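Local coordinates for protein BlEst2 (Bacillus licheniformis, PDB 6WPX) that probably hydrolyses ester bonds as a lipase or esterase, and is caught here in its propeptide form, whose C-terminal domain is autoinhibitory, at residues Y289-G294 with P462-I467; E302-V307 with A364-I369. All coordinates share one frame; numbering follows the deposited sequence.

Contact 1 (Y289-G294 with P462-I467); sequences YPFIRG and PFNRTI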
ATOM      1  N   TYR A 289      13.817   5.393   6.917  1.00 22.35           N
ATOM      2  CA  TYR A 289      13.497   6.377   5.913  1.00 20.62           C
ATOM      3  C   TYR A 289      14.228   6.125   4.642  1.00 20.60           C
ATOM      4  O   TYR A 289      15.383   5.680   4.672  1.00 18.60           O
ATOM      5  CB  TYR A 289      13.828   7.784   6.437  1.00 22.18           C
ATOM      6  CG  TYR A 289      13.116   8.114   7.729  1.00 26.34           C
ATOM      7  CD1 TYR A 289      11.806   8.589   7.725  1.00 28.66           C
ATOM      8  CD2 TYR A 289      13.724   7.885   8.962  1.00 27.77           C
ATOM      9  CE1 TYR A 289      11.148   8.901   8.917  1.00 29.48           C
ATOM     10  CE2 TYR A 289      13.050   8.131  10.156  1.00 29.35           C
ATOM     11  CZ  TYR A 289      11.779   8.675  10.130  1.00 37.51           C
ATOM     12  OH  TYR A 289      11.140   8.965  11.314  1.00 44.19           O
ATOM     13  N   PRO A 290      13.584   6.423   3.493  1.00 15.50           N
ATOM     14  CA  PRO A 290      14.289   6.234   2.219  1.00 13.76           C
ATOM     15  C   PRO A 290      14.935   7.548   1.775  1.00 16.88           C
ATOM     16  O   PRO A 290      14.797   8.566   2.432  1.00 15.17           O
ATOM     17  CB  PRO A 290      13.139   5.878   1.268  1.00 14.86           C
ATOM     18  CG  PRO A 290      11.988   6.757   1.757  1.00 18.84           C
ATOM     19  CD  PRO A 290      12.202   6.929   3.275  1.00 14.82           C
ATOM     20  N   PHE A 291      15.566   7.519   0.616  1.00 15.40           N
ATOM     21  CA  PHE A 291      16.022   8.673  -0.143  1.00 14.84           C
ATOM     22  C   PHE A 291      15.318   8.474  -1.463  1.00 16.03           C
ATOM     23  O   PHE A 291      15.353   7.365  -2.026  1.00 16.07           O
ATOM     24  CB  PHE A 291      17.549   8.737  -0.342  1.00 16.37           C
ATOM     25  CG  PHE A 291      17.916   9.867  -1.284  1.00 17.42           C
ATOM     26  CD1 PHE A 291      17.854  11.194  -0.865  1.00 19.62           C
ATOM     27  CD2 PHE A 291      18.291   9.606  -2.599  1.00 16.82           C
ATOM     28  CE1 PHE A 291      18.210  12.231  -1.725  1.00 20.44           C
ATOM     29  CE2 PHE A 291      18.650  10.646  -3.459  1.00 20.36           C
ATOM     30  CZ  PHE A 291      18.605  11.953  -3.018  1.00 19.22           C
ATOM     31  N   ILE A 292      14.650   9.526  -1.948  1.00 13.84           N
ATOM     32  CA  ILE A 292      13.835   9.433  -3.160  1.00 13.16           C
ATOM     33  C   ILE A 292      14.047  10.569  -4.119  1.00 16.68           C
ATOM     34  O   ILE A 292      14.065  11.725  -3.719  1.00 16.18           O
ATOM     35  CB  ILE A 292      12.307   9.339  -2.790  1.00 15.01           C
ATOM     36  CG1 ILE A 292      11.994   8.209  -1.799  1.00 13.98           C
ATOM     37  CG2 ILE A 292      11.390   9.253  -4.030  1.00 14.75           C
ATOM     38  CD1 ILE A 292      10.617   8.311  -1.173  1.00 18.42           C
ATOM     39  N   ARG A 293      14.098  10.224  -5.426  1.00 14.34           N
ATOM     40  CA  ARG A 293      14.115  11.164  -6.544  1.00 14.50           C
ATOM     41  C   ARG A 293      13.197  10.638  -7.637  1.00 16.71           C
ATOM     42  O   ARG A 293      12.823   9.481  -7.627  1.00 17.49           O
ATOM     43  CB  ARG A 293      15.543  11.451  -7.066  1.00 12.47           C
ATOM     44  CG  ARG A 293      16.411  12.291  -6.112  1.00 12.92           C
ATOM     45  CD  ARG A 293      15.916  13.733  -5.990  1.00 19.96           C
ATOM     46  NE  ARG A 293      16.745  14.561  -5.095  1.00 19.41           N
ATOM     47  CZ  ARG A 293      16.527  14.711  -3.792  1.00 27.69           C
ATOM     48  NH1 ARG A 293      15.557  14.038  -3.193  1.00 18.05           N
ATOM     49  NH2 ARG A 293      17.311  15.495  -3.069  1.00 20.53           N
ATOM     50  N   GLY A 294      12.803  11.509  -8.534  1.00 14.77           N
ATOM     51  CA  GLY A 294      11.955  11.170  -9.661  1.00 14.55           C
ATOM     52  C   GLY A 294      12.141  12.174 -10.772  1.00 20.13           C
ATOM     53  O   GLY A 294      12.728  13.233 -10.573  1.00 19.81           O
ATOM     54  N   PRO A 462      28.058  13.056   5.393  1.00 34.01           N
ATOM     55  CA  PRO A 462      26.757  13.569   4.916  1.00 31.83           C
ATOM     56  C   PRO A 462      25.678  12.471   4.861  1.00 31.64           C
ATOM     57  O   PRO A 462      25.989  11.280   4.730  1.00 30.88           O
ATOM     58  CB  PRO A 462      27.069  14.070   3.498  1.00 32.73           C
ATOM     59  CG  PRO A 462      28.555  14.244   3.458  1.00 38.29           C
ATOM     60  CD  PRO A 462      29.090  13.165   4.340  1.00 34.79           C
ATOM     61  N   PHE A 463      24.440  12.880   5.025  1.00 25.46           N
ATOM     62  CA  PHE A 463      23.286  11.962   4.910  1.00 23.68           C
ATOM     63  C   PHE A 463      22.194  12.671   4.115  1.00 24.67           C
ATOM     64  O   PHE A 463      22.228  13.882   3.994  1.00 24.98           O
ATOM     65  CB  PHE A 463      22.730  11.552   6.278  1.00 25.65           C
ATOM     66  CG  PHE A 463      21.915  12.597   6.985  1.00 27.14           C
ATOM     67  CD1 PHE A 463      20.569  12.743   6.729  1.00 27.92           C
ATOM     68  CD2 PHE A 463      22.489  13.440   7.915  1.00 29.83           C
ATOM     69  CE1 PHE A 463      19.823  13.702   7.377  1.00 28.93           C
ATOM     70  CE2 PHE A 463      21.740  14.410   8.553  1.00 32.65           C
ATOM     71  CZ  PHE A 463      20.414  14.548   8.278  1.00 29.43           C
ATOM     72  N   ASN A 464      21.242  11.881   3.642  1.00 20.83           N
ATOM     73  CA  ASN A 464      20.063  12.351   2.886  1.00 20.07           C
ATOM     74  C   ASN A 464      18.892  11.378   3.132  1.00 24.21           C
ATOM     75  O   ASN A 464      19.116  10.197   3.071  1.00 23.71           O
ATOM     76  CB  ASN A 464      20.365  12.684   1.416  1.00 15.58           C
ATOM     77  CG  ASN A 464      21.084  11.603   0.637  1.00 28.27           C
ATOM     78  OD1 ASN A 464      21.800  11.881  -0.306  1.00 22.07           O
ATOM     79  ND2 ASN A 464      20.881  10.362   1.009  1.00 14.80           N
ATOM     80  N   ARG A 465      17.714  11.909   3.426  1.00 20.25           N
ATOM     81  CA  ARG A 465      16.471  11.112   3.547  1.00 20.29           C
ATOM     82  C   ARG A 465      15.327  11.942   2.985  1.00 24.11           C
ATOM     83  O   ARG A 465      15.427  13.145   2.981  1.00 23.55           O
ATOM     84  CB  ARG A 465      16.140  10.638   4.964  1.00 18.67           C
ATOM     85  CG  ARG A 465      17.161   9.705   5.582  1.00 21.60           C
ATOM     86  CD  ARG A 465      17.283   8.347   4.954  1.00 17.25           C
ATOM     87  NE  ARG A 465      17.939   7.385   5.809  1.00 20.16           N
ATOM     88  CZ  ARG A 465      19.241   7.247   5.942  1.00 22.44           C
ATOM     89  NH1 ARG A 465      20.069   8.009   5.257  1.00 19.49           N
ATOM     90  NH2 ARG A 465      19.719   6.331   6.752  1.00 21.38           N
ATOM     91  N   THR A 466      14.278  11.264   2.580  1.00 19.00           N
ATOM     92  CA  THR A 466      13.070  11.859   2.027  1.00 18.78           C
ATOM     93  C   THR A 466      11.893  11.302   2.802  1.00 22.67           C
ATOM     94  O   THR A 466      11.676  10.090   2.812  1.00 21.38           O
ATOM     95  CB  THR A 466      12.926  11.538   0.542  1.00 17.72           C
ATOM     96  OG1 THR A 466      14.173  11.717  -0.126  1.00 20.21           O
ATOM     97  CG2 THR A 466      11.864  12.388  -0.111  1.00 15.34           C
ATOM     98  N   ILE A 467      11.143  12.186   3.452  1.00 19.93           N
ATOM     99  CA  ILE A 467       9.969  11.810   4.234  1.00 20.14           C
ATOM    100  C   ILE A 467       8.752  12.179   3.434  1.00 23.70           C
ATOM    101  O   ILE A 467       8.663  13.294   2.936  1.00 23.55           O
ATOM    102  CB  ILE A 467       9.976  12.504   5.629  1.00 25.19           C
ATOM    103  CG1 ILE A 467      11.268  12.109   6.408  1.00 27.46           C
ATOM    104  CG2 ILE A 467       8.676  12.184   6.447  1.00 25.32           C
ATOM    105  CD1 ILE A 467      11.483  12.813   7.704  1.00 34.95           C
TER
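P290 and T466 meet where two strands of different sheets cross at 76°, the axes of 290-294 and 462-467 coming within 4.4 Å and the CA atoms of F291 and R465 lying closest. The steep angle goes with a lone backbone bond in place of a ladder. That bond runs from T466 N to P290 O, 2.8 Å long with an N-H...O angle of 162°; R465 CA adds a CA-H...O contact to the same carbonyl oxygen. Proline suits this place because it gives its carbonyl while having no N-H to satisfy. The T466 side chain makes the second link: its OG1, set anti to the carbonyl carbon and beside the backbone N, accepts I292 N at 2.9 Å and also bonds D452 OD1, so a small hydroxyl stands in for a backbone partner at a buried crossing. The amide of N464 stacks on the F291 ring, planes 22° apart, with N464 CG 3.6 Å from F291 CD1; N464 OD1 lies over a ring face, offset toward the rim, and accepts A306 N. F291 CZ in turn sits over the centre of the R293 guanidinium. R465 CD packs 3.8 Å from Y289 CB, and R465 NH2 goes on to a salt bridge with E308. I467 CG1 meets the Y289 ring obliquely, 3.8 Å from Y289 CD1. The whole is an edge strand, 290-297, laid steeply across strand 462-473 of a second antiparallel sheet, joined by one backbone bond, the threonine hydroxyl and side-chain packing.

Contact 2 (E302-V307 with A364-I369); sequences EEEFAV and AGTWKI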
ATOM      1  N   GLU A 302      21.656  10.701 -14.189  1.00 20.42           N
ATOM      2  CA  GLU A 302      22.433  10.305 -13.026  1.00 21.05           C
ATOM      3  C   GLU A 302      21.856  10.981 -11.804  1.00 24.28           C
ATOM      4  O   GLU A 302      21.449  12.144 -11.875  1.00 20.52           O
ATOM      5  CB  GLU A 302      23.916  10.634 -13.194  1.00 22.70           C
ATOM      6  CG  GLU A 302      24.551  10.005 -14.430  1.00 36.20           C
ATOM      7  CD  GLU A 302      26.067  10.066 -14.539  1.00 61.45           C
ATOM      8  OE1 GLU A 302      26.643   9.053 -14.988  1.00 52.41           O
ATOM      9  OE2 GLU A 302      26.679  11.119 -14.242  1.00 64.37           O
ATOM     10  N   GLU A 303      21.803  10.241 -10.691  1.00 21.95           N
ATOM     11  CA  GLU A 303      21.331  10.752  -9.405  1.00 20.13           C
ATOM     12  C   GLU A 303      22.332  10.389  -8.340  1.00 23.73           C
ATOM     13  O   GLU A 303      22.606   9.206  -8.122  1.00 23.47           O
ATOM     14  CB  GLU A 303      19.934  10.183  -9.022  1.00 20.05           C
ATOM     15  CG  GLU A 303      18.783  10.765  -9.822  1.00 25.80           C
ATOM     16  CD  GLU A 303      18.448  12.237  -9.633  1.00 37.59           C
ATOM     17  OE1 GLU A 303      17.616  12.736 -10.425  1.00 28.14           O
ATOM     18  OE2 GLU A 303      19.029  12.899  -8.742  1.00 25.46           O
ATOM     19  N   GLU A 304      22.890  11.398  -7.694  1.00 21.05           N
ATOM     20  CA  GLU A 304      23.839  11.166  -6.615  1.00 22.99           C
ATOM     21  C   GLU A 304      23.069  10.975  -5.321  1.00 25.89           C
ATOM     22  O   GLU A 304      21.946  11.442  -5.191  1.00 24.97           O
ATOM     23  CB  GLU A 304      24.809  12.343  -6.460  1.00 24.92           C
ATOM     24  CG  GLU A 304      25.835  12.439  -7.574  1.00 32.68           C
ATOM     25  CD  GLU A 304      26.883  13.515  -7.359  1.00 52.96           C
ATOM     26  OE1 GLU A 304      26.647  14.450  -6.562  1.00 36.65           O
ATOM     27  OE2 GLU A 304      27.952  13.423  -8.000  1.00 48.98           O
ATOM     28  N   PHE A 305      23.656  10.267  -4.385  1.00 22.02           N
ATOM     29  CA  PHE A 305      23.068  10.090  -3.067  1.00 20.57           C
ATOM     30  C   PHE A 305      24.158   9.784  -2.067  1.00 24.73           C
ATOM     31  O   PHE A 305      25.083   9.035  -2.362  1.00 24.87           O
ATOM     32  CB  PHE A 305      21.922   9.054  -3.030  1.00 20.36           C
ATOM     33  CG  PHE A 305      22.289   7.606  -3.250  1.00 20.24           C
ATOM     34  CD1 PHE A 305      22.383   7.082  -4.537  1.00 21.64           C
ATOM     35  CD2 PHE A 305      22.478   6.753  -2.174  1.00 19.58           C
ATOM     36  CE1 PHE A 305      22.706   5.736  -4.743  1.00 22.18           C
ATOM     37  CE2 PHE A 305      22.806   5.404  -2.377  1.00 22.65           C
ATOM     38  CZ  PHE A 305      22.901   4.900  -3.659  1.00 22.08           C
ATOM     39  N   ALA A 306      24.037  10.375  -0.889  1.00 20.71           N
ATOM     40  CA  ALA A 306      24.931  10.180   0.228  1.00 21.10           C
ATOM     41  C   ALA A 306      24.573   8.882   0.943  1.00 26.20           C
ATOM     42  O   ALA A 306      23.393   8.534   1.101  1.00 26.26           O
ATOM     43  CB  ALA A 306      24.806  11.347   1.202  1.00 22.33           C
ATOM     44  N   VAL A 307      25.608   8.170   1.375  1.00 23.82           N
ATOM     45  CA  VAL A 307      25.465   6.994   2.223  1.00 23.54           C
ATOM     46  C   VAL A 307      26.343   7.352   3.405  1.00 29.68           C
ATOM     47  O   VAL A 307      27.553   7.513   3.242  1.00 30.06           O
ATOM     48  CB  VAL A 307      25.875   5.649   1.572  1.00 26.50           C
ATOM     49  CG1 VAL A 307      25.934   4.524   2.625  1.00 27.07           C
ATOM     50  CG2 VAL A 307      24.910   5.272   0.447  1.00 24.35           C
ATOM     51  N   ALA A 364      30.791   4.449   2.876  1.00 35.41           N
ATOM     52  CA  ALA A 364      30.241   5.778   3.134  1.00 33.69           C
ATOM     53  C   ALA A 364      30.744   6.730   2.097  1.00 36.55           C
ATOM     54  O   ALA A 364      31.877   6.590   1.632  1.00 36.70           O
ATOM     55  CB  ALA A 364      30.643   6.267   4.509  1.00 35.38           C
ATOM     56  N   GLY A 365      29.909   7.695   1.737  1.00 31.45           N
ATOM     57  CA  GLY A 365      30.267   8.694   0.746  1.00 30.58           C
ATOM     58  C   GLY A 365      29.171   8.898  -0.277  1.00 32.29           C
ATOM     59  O   GLY A 365      28.020   8.506  -0.054  1.00 31.22           O
ATOM     60  N   THR A 366      29.520   9.542  -1.386  1.00 27.44           N
ATOM     61  CA  THR A 366      28.577   9.842  -2.444  1.00 26.29           C
ATOM     62  C   THR A 366      28.562   8.722  -3.472  1.00 29.66           C
ATOM     63  O   THR A 366      29.547   8.497  -4.191  1.00 31.20           O
ATOM     64  CB  THR A 366      28.919  11.187  -3.129  1.00 30.49           C
ATOM     65  OG1 THR A 366      29.138  12.176  -2.133  1.00 27.55           O
ATOM     66  CG2 THR A 366      27.824  11.641  -4.111  1.00 23.01           C
ATOM     67  N   TRP A 367      27.435   8.053  -3.551  1.00 22.99           N
ATOM     68  CA  TRP A 367      27.172   7.018  -4.537  1.00 23.06           C
ATOM     69  C   TRP A 367      26.437   7.704  -5.658  1.00 25.24           C
ATOM     70  O   TRP A 367      25.950   8.812  -5.479  1.00 24.63           O
ATOM     71  CB  TRP A 367      26.253   5.940  -3.953  1.00 22.09           C
ATOM     72  CG  TRP A 367      26.936   5.019  -3.003  1.00 24.70           C
ATOM     73  CD1 TRP A 367      27.501   5.347  -1.807  1.00 28.24           C
ATOM     74  CD2 TRP A 367      27.161   3.621  -3.186  1.00 25.40           C
ATOM     75  NE1 TRP A 367      28.035   4.232  -1.218  1.00 29.01           N
ATOM     76  CE2 TRP A 367      27.831   3.151  -2.037  1.00 30.36           C
ATOM     77  CE3 TRP A 367      26.804   2.698  -4.185  1.00 27.15           C
ATOM     78  CZ2 TRP A 367      28.212   1.811  -1.883  1.00 30.14           C
ATOM     79  CZ3 TRP A 367      27.146   1.361  -4.011  1.00 29.34           C
ATOM     80  CH2 TRP A 367      27.850   0.935  -2.878  1.00 30.69           C
ATOM     81  N   LYS A 368      26.311   7.032  -6.799  1.00 23.17           N
ATOM     82  CA  LYS A 368      25.629   7.590  -7.955  1.00 21.57           C
ATOM     83  C   LYS A 368      24.969   6.482  -8.736  1.00 24.21           C
ATOM     84  O   LYS A 368      25.588   5.450  -9.025  1.00 23.52           O
ATOM     85  CB  LYS A 368      26.641   8.377  -8.822  1.00 24.58           C
ATOM     86  CG  LYS A 368      26.083   8.990 -10.113  1.00 29.76           C
ATOM     87  CD  LYS A 368      27.118   9.901 -10.834  1.00 38.21           C
ATOM     88  CE  LYS A 368      28.305   9.167 -11.417  1.00 52.60           C
ATOM     89  NZ  LYS A 368      29.140  10.058 -12.278  1.00 62.01           N
ATOM     90  N   ILE A 369      23.693   6.687  -9.062  1.00 21.32           N
ATOM     91  CA  ILE A 369      22.960   5.761  -9.912  1.00 20.53           C
ATOM     92  C   ILE A 369      22.920   6.405 -11.290  1.00 22.58           C
ATOM     93  O   ILE A 369      22.851   7.632 -11.398  1.00 22.59           O
ATOM     94  CB  ILE A 369      21.547   5.373  -9.377  1.00 23.36           C
ATOM     95  CG1 ILE A 369      20.973   4.149 -10.183  1.00 24.45           C
ATOM     96  CG2 ILE A 369      20.576   6.564  -9.445  1.00 23.11           C
ATOM     97  CD1 ILE A 369      20.212   3.192  -9.404  1.00 27.95           C
TER
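E303, F305 and V307 form antiparallel hydrogen-bonded pairs with I369, W367 and G365, giving six backbone N-to-O bonds of 2.8 to 2.9 Å between strands whose short axes run at 149°. E304 with K368 and A306 with T366 are the non-hydrogen-bonded pairs between them. The side chains of F305, V307, W367 and I369 share the buried face. There W367 CB lies over one face of the F305 ring, 3.7 Å from its centroid in a CH-pi contact; the phenyl and the five-membered ring of W367 are near parallel (26°) but offset, and barely overlap. F305 CG stands between its backbone N and carbonyl carbon (chi1 68°). V307 CG2 reaches W367 CD1 at 3.4 Å, a branched side chain filling the flank of the indole, whose NE1 bonds A363 O. G365 has a backbone conformation in which a side chain would collide with the carbonyl oxygen of the residue before. On the face of E304, T366 and K368, polar side chains suit the exposed setting: T366 CG2 packs 3.9 Å from E304 CD, and K368 NZ forms a salt bridge with OE2 of E302, next to E303 in the partner strand, at 3.3 Å, its hydrogen bond weak. Replacing K368 with an alanine would probably leave the E302 carboxylate without its charged mate and the methylene packing beside it. Strand 300-307 is an edge of its four-stranded sheet and 365-372 its inner neighbour, joined in turn to 326-330; the aromatic face packs on strands 313-320 and 377-386, F305 meeting F381 and I369 meeting V316 and W318.

In the fold
Contact 1 is buried, whereas contact 2 has one buried face and another that carries charged and polar side chains at the surface. Strands 290-297 and 300-307 are consecutive in the chain but belong to different sheets, and the two contact centres lie about 11 Å apart. They meet directly: the N464 amide, besides stacking in contact 1, reaches the backbone of strand 300-307, and F291 CE2 packs 3.7 Å from F305 CB. The chemistry follows the geometry. Contact 2, within one sheet, relies on a regular backbone ladder; contact 1, between strands of crossing sheets, depends far more on its side chains, polar ones included.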